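Local coordinates for sporulation-control protein spo0M (Bacillus subtilis, PDB 5CL2), which controls the expression of spo0A and is required for Bacillus subtilis to pass the morphological stage 0 of sporulation, at the interface of chains A and B. Sequence-based numbering; all coordinates share one arbitrary frame. Chains: chain A/B, Sporulation-control protein spo0M.

Contact 1: the interface of chains A and B. Residues chain A 193; chain B 158, 160, 214.
A:Glu193 lays the aliphatic part of its side chain over the CE1-CZ rim of one face of the B:Tyr158 ring, and so illustrates how an acidic residue can pack against an aromatic one through its carbons. It sits in the turn joining strands 185-191 and 195-202 of chain A; the tyrosine belongs to the short 3-10 helix 157-159 of chain B. The contact is a patch of a two-fold symmetric interface between copies of one protein, burying 129 Å² over the residues concerned.

At the root of the glutamate, CB rests above the phenol end of the ring, 3.7 Å from CZ of B:Tyr158 and 3.5 Å from its hydroxyl OH. One bond further, CG of A:Glu193 has moved along the same rim and lies 3.7 Å from CE1 of B:Tyr158. Its other neighbour is the tyrosine's own backbone O, at 3.9 Å. The chain then bends at chi2 (-81°), and this carries the carboxylate carbon CD past the rim of the ring. The carboxylate plane remains only 9° from the ring plane, so the group runs parallel to the aromatic face but is displaced from it. The tyrosine reaches under the glutamate because its ring swings away from its own backbone N (chi1 178°).

Of the carboxylate oxygens, OE2 points deeper into chain B, towards a place flanked by an amide and a second acid. Its approach to the B:Glu214 carboxylate brings two acids, of like charge if both are ionised, near each other, their planes nearly perpendicular. Such a pair could favour proton uptake by one partner or depend on water or ions for screening. The B:Gln160 amide also stands steeply to the A:Glu193 carboxylate. OE2 of A:Glu193 ends 3.8 Å from the amide nitrogen NE2 of B:Gln160 and 3.9 Å from OE2 of B:Glu214.

Contact 2: the interface of chains A and B. Residues chain A 192-194; chain B 158, 214, 222-223, 225.
A:Asp194 receives the hydroxyl of B:Tyr158 at the fork of its carboxylate, the shortest polar approach of this patch. OH of B:Tyr158 lies 2.9 Å from OD2 of A:Asp194 and equally 2.9 Å from OD1. OD2 is the better placed of the two for the hydroxyl proton, though the bond to it is weak; OD1 lies almost in line with the phenol C-O bond, and a forked share is at most possible. Carboxylate and ring planes are inclined by 53°, the carboxylate reaching the phenol end while A:Glu193 occupies the rim of one face.

A looser ionic contact lies beside this bond. NH1 of B:Arg225, on strand 224-229, forms a long salt bridge with OD1 of A:Asp192, at 3.5 Å. The two flat groups stack, their planes 18° apart, so the guanidinium offers a face to the acid; OD2 of A:Asp192 lies above it, towards the rim. The arginine reaches the acid with its chain extended from CG to NE. Its charge may also favour the anionic form of A:Asp194, whose OD2 is 4.9 Å from NH1 of B:Arg225.

Within chain A, the backbone N of A:Asp194 donates to OD1 of A:Asp192 at 3.2 Å, which closes the turn and probably restrains the two acids relative to each other. CG of A:Asp192 sits between the backbone N and the carbonyl carbon (chi1 56°), which puts OD1 within reach of the A:Asp194 N.

B:Leu223 adds van der Waals contact, its methyl CD2, 3.9 Å from OD2 of A:Asp194, and its CB lying beside that carboxylate oxygen. Together these contacts dock an acidic hairpin turn onto the neighbouring subunit and help hold the two copies in the deposited dimer, which may or may not be the physiological assembly.

Contact 1: the interface of chains A and B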
loop_
_atom_site.group_PDB
_atom_site.type_symbol
_atom_site.label_atom_id
_atom_site.label_comp_id
_atom_site.label_asym_id
_atom_site.label_seq_id
_atom_site.Cartn_x
_atom_site.Cartn_y
_atom_site.Cartn_z
ATOM N N GLU A 193 8.384 0.142 -10.102
ATOM C CA GLU A 193 8.731 0.438 -11.493
ATOM C C GLU A 193 10.222 0.747 -11.712
ATOM O O GLU A 193 10.780 0.467 -12.773
ATOM C CB GLU A 193 7.886 1.623 -11.991
ATOM C CG GLU A 193 6.358 1.421 -11.952
ATOM C CD GLU A 193 5.827 0.620 -13.132
ATOM O OE1 GLU A 193 6.652 0.125 -13.932
ATOM O OE2 GLU A 193 4.581 0.509 -13.276
ATOM N N TYR B 158 1.325 5.930 -10.113
ATOM C CA TYR B 158 2.603 5.342 -10.523
ATOM C C TYR B 158 3.283 4.516 -9.421
ATOM O O TYR B 158 3.890 3.478 -9.712
ATOM C CB TYR B 158 3.552 6.448 -11.001
ATOM C CG TYR B 158 4.950 6.005 -11.417
ATOM C CD1 TYR B 158 5.162 5.339 -12.622
ATOM C CD2 TYR B 158 6.066 6.312 -10.635
ATOM C CE1 TYR B 158 6.431 4.962 -13.022
ATOM C CE2 TYR B 158 7.345 5.940 -11.026
ATOM C CZ TYR B 158 7.522 5.267 -12.219
ATOM O OH TYR B 158 8.788 4.898 -12.611
ATOM N N GLN B 160 1.814 2.955 -6.851
ATOM C CA GLN B 160 0.993 1.808 -6.421
ATOM C C GLN B 160 1.088 1.573 -4.905
ATOM O O GLN B 160 1.264 0.440 -4.448
ATOM C CB GLN B 160 1.409 0.543 -7.180
ATOM C CG GLN B 160 1.244 0.681 -8.689
ATOM C CD GLN B 160 1.533 -0.597 -9.447
ATOM O OE1 GLN B 160 1.373 -1.708 -8.928
ATOM N NE2 GLN B 160 1.977 -0.445 -10.692
ATOM N N GLU B 214 2.641 7.229 -14.810
ATOM C CA GLU B 214 3.489 6.426 -15.699
ATOM C C GLU B 214 4.130 7.205 -16.848
ATOM O O GLU B 214 5.297 7.000 -17.196
ATOM C CB GLU B 214 2.661 5.307 -16.299
ATOM C CG GLU B 214 3.046 3.933 -15.871
ATOM C CD GLU B 214 2.055 2.952 -16.407
ATOM O OE1 GLU B 214 1.292 3.365 -17.312
ATOM O OE2 GLU B 214 2.033 1.792 -15.934
#

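Contact 2: the interface of chains A and B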
loop_
_atom_site.group_PDB
_atom_site.type_symbol
_atom_site.label_atom_id
_atom_site.label_comp_id
_atom_site.label_asym_id
_atom_site.label_seq_id
_atom_site.Cartn_x
_atom_site.Cartn_y
_atom_site.Cartn_z
ATOM N N ASP A 192 8.790 -2.411 -7.541
ATOM C CA ASP A 192 8.190 -1.208 -8.094
ATOM C C ASP A 192 8.771 -0.972 -9.486
ATOM O O ASP A 192 9.513 -1.819 -10.008
ATOM C CB ASP A 192 8.379 -0.005 -7.157
ATOM C CG ASP A 192 9.854 0.273 -6.820
ATOM O OD1 ASP A 192 10.524 0.982 -7.598
ATOM O OD2 ASP A 192 10.337 -0.227 -5.770
ATOM N N GLU A 193 8.384 0.142 -10.102
ATOM C CA GLU A 193 8.731 0.438 -11.493
ATOM C C GLU A 193 10.222 0.747 -11.712
ATOM O O GLU A 193 10.780 0.467 -12.773
ATOM C CB GLU A 193 7.886 1.623 -11.991
ATOM C CG GLU A 193 6.358 1.421 -11.952
ATOM C CD GLU A 193 5.827 0.620 -13.132
ATOM O OE1 GLU A 193 6.652 0.125 -13.932
ATOM O OE2 GLU A 193 4.581 0.509 -13.276
ATOM N N ASP A 194 10.856 1.371 -10.725
ATOM C CA ASP A 194 12.249 1.815 -10.894
ATOM C C ASP A 194 13.295 0.907 -10.280
ATOM O O ASP A 194 14.486 1.151 -10.414
ATOM C CB ASP A 194 12.411 3.223 -10.331
ATOM C CG ASP A 194 11.440 4.185 -10.961
ATOM O OD1 ASP A 194 11.608 4.459 -12.172
ATOM O OD2 ASP A 194 10.516 4.649 -10.249
ATOM N N TYR B 158 1.325 5.930 -10.113
ATOM C CA TYR B 158 2.603 5.342 -10.523
ATOM C C TYR B 158 3.283 4.516 -9.421
ATOM O O TYR B 158 3.890 3.478 -9.712
ATOM C CB TYR B 158 3.552 6.448 -11.001
ATOM C CG TYR B 158 4.950 6.005 -11.417
ATOM C CD1 TYR B 158 5.162 5.339 -12.622
ATOM C CD2 TYR B 158 6.066 6.312 -10.635
ATOM C CE1 TYR B 158 6.431 4.962 -13.022
ATOM C CE2 TYR B 158 7.345 5.940 -11.026
ATOM C CZ TYR B 158 7.522 5.267 -12.219
ATOM O OH TYR B 158 8.788 4.898 -12.611
ATOM N N GLU B 214 2.641 7.229 -14.810
ATOM C CA GLU B 214 3.489 6.426 -15.699
ATOM C C GLU B 214 4.130 7.205 -16.848
ATOM O O GLU B 214 5.297 7.000 -17.196
ATOM C CB GLU B 214 2.661 5.307 -16.299
ATOM C CG GLU B 214 3.046 3.933 -15.871
ATOM C CD GLU B 214 2.055 2.952 -16.407
ATOM O OE1 GLU B 214 1.292 3.365 -17.312
ATOM O OE2 GLU B 214 2.033 1.792 -15.934
ATOM N N GLN B 222 14.189 8.931 -15.572
ATOM C CA GLN B 222 14.170 8.089 -14.384
ATOM C C GLN B 222 14.369 8.872 -13.091
ATOM O O GLN B 222 14.706 10.059 -13.086
ATOM C CB GLN B 222 15.149 6.910 -14.494
ATOM C CG GLN B 222 14.502 5.740 -15.263
ATOM C CD GLN B 222 15.265 4.438 -15.173
ATOM O OE1 GLN B 222 16.482 4.432 -14.993
ATOM N NE2 GLN B 222 14.546 3.317 -15.282
ATOM N N LEU B 223 14.154 8.151 -11.998
ATOM C CA LEU B 223 13.764 8.706 -10.717
ATOM C C LEU B 223 14.745 8.311 -9.632
ATOM O O LEU B 223 15.152 7.146 -9.548
ATOM C CB LEU B 223 12.344 8.203 -10.382
ATOM C CG LEU B 223 11.625 8.560 -9.082
ATOM C CD1 LEU B 223 10.138 8.607 -9.320
ATOM C CD2 LEU B 223 11.938 7.526 -8.015
ATOM N N ARG B 225 15.543 7.359 -6.064
ATOM C CA ARG B 225 14.815 6.774 -4.949
ATOM C C ARG B 225 15.777 6.170 -3.950
ATOM O O ARG B 225 16.500 5.236 -4.269
ATOM C CB ARG B 225 13.845 5.720 -5.457
ATOM C CG ARG B 225 12.756 5.418 -4.484
ATOM C CD ARG B 225 11.609 4.733 -5.159
ATOM N NE ARG B 225 10.812 4.017 -4.176
ATOM C CZ ARG B 225 9.637 3.459 -4.443
ATOM N NH1 ARG B 225 9.124 3.552 -5.665
ATOM N NH2 ARG B 225 8.973 2.814 -3.489
#

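Contacts 1 and 2 are neighbouring parts of one docking surface, the centres of their C-alpha atoms about 6 Å apart, and they share A:Glu193, B:Tyr158 and B:Glu214. B:Tyr158 is the common residue that links them: contact 1 uses the rim of its ring face, contact 2 its hydroxyl. From this residue, contact 1 extends towards B:Gln160, whereas contact 2 runs to the segment 222-225 of chain B. The pairing probably restricts how the chain A turn can sit against chain B. Two-fold symmetry repeats the arrangement with the chains exchanged, so each subunit both supplies a turn and receives one.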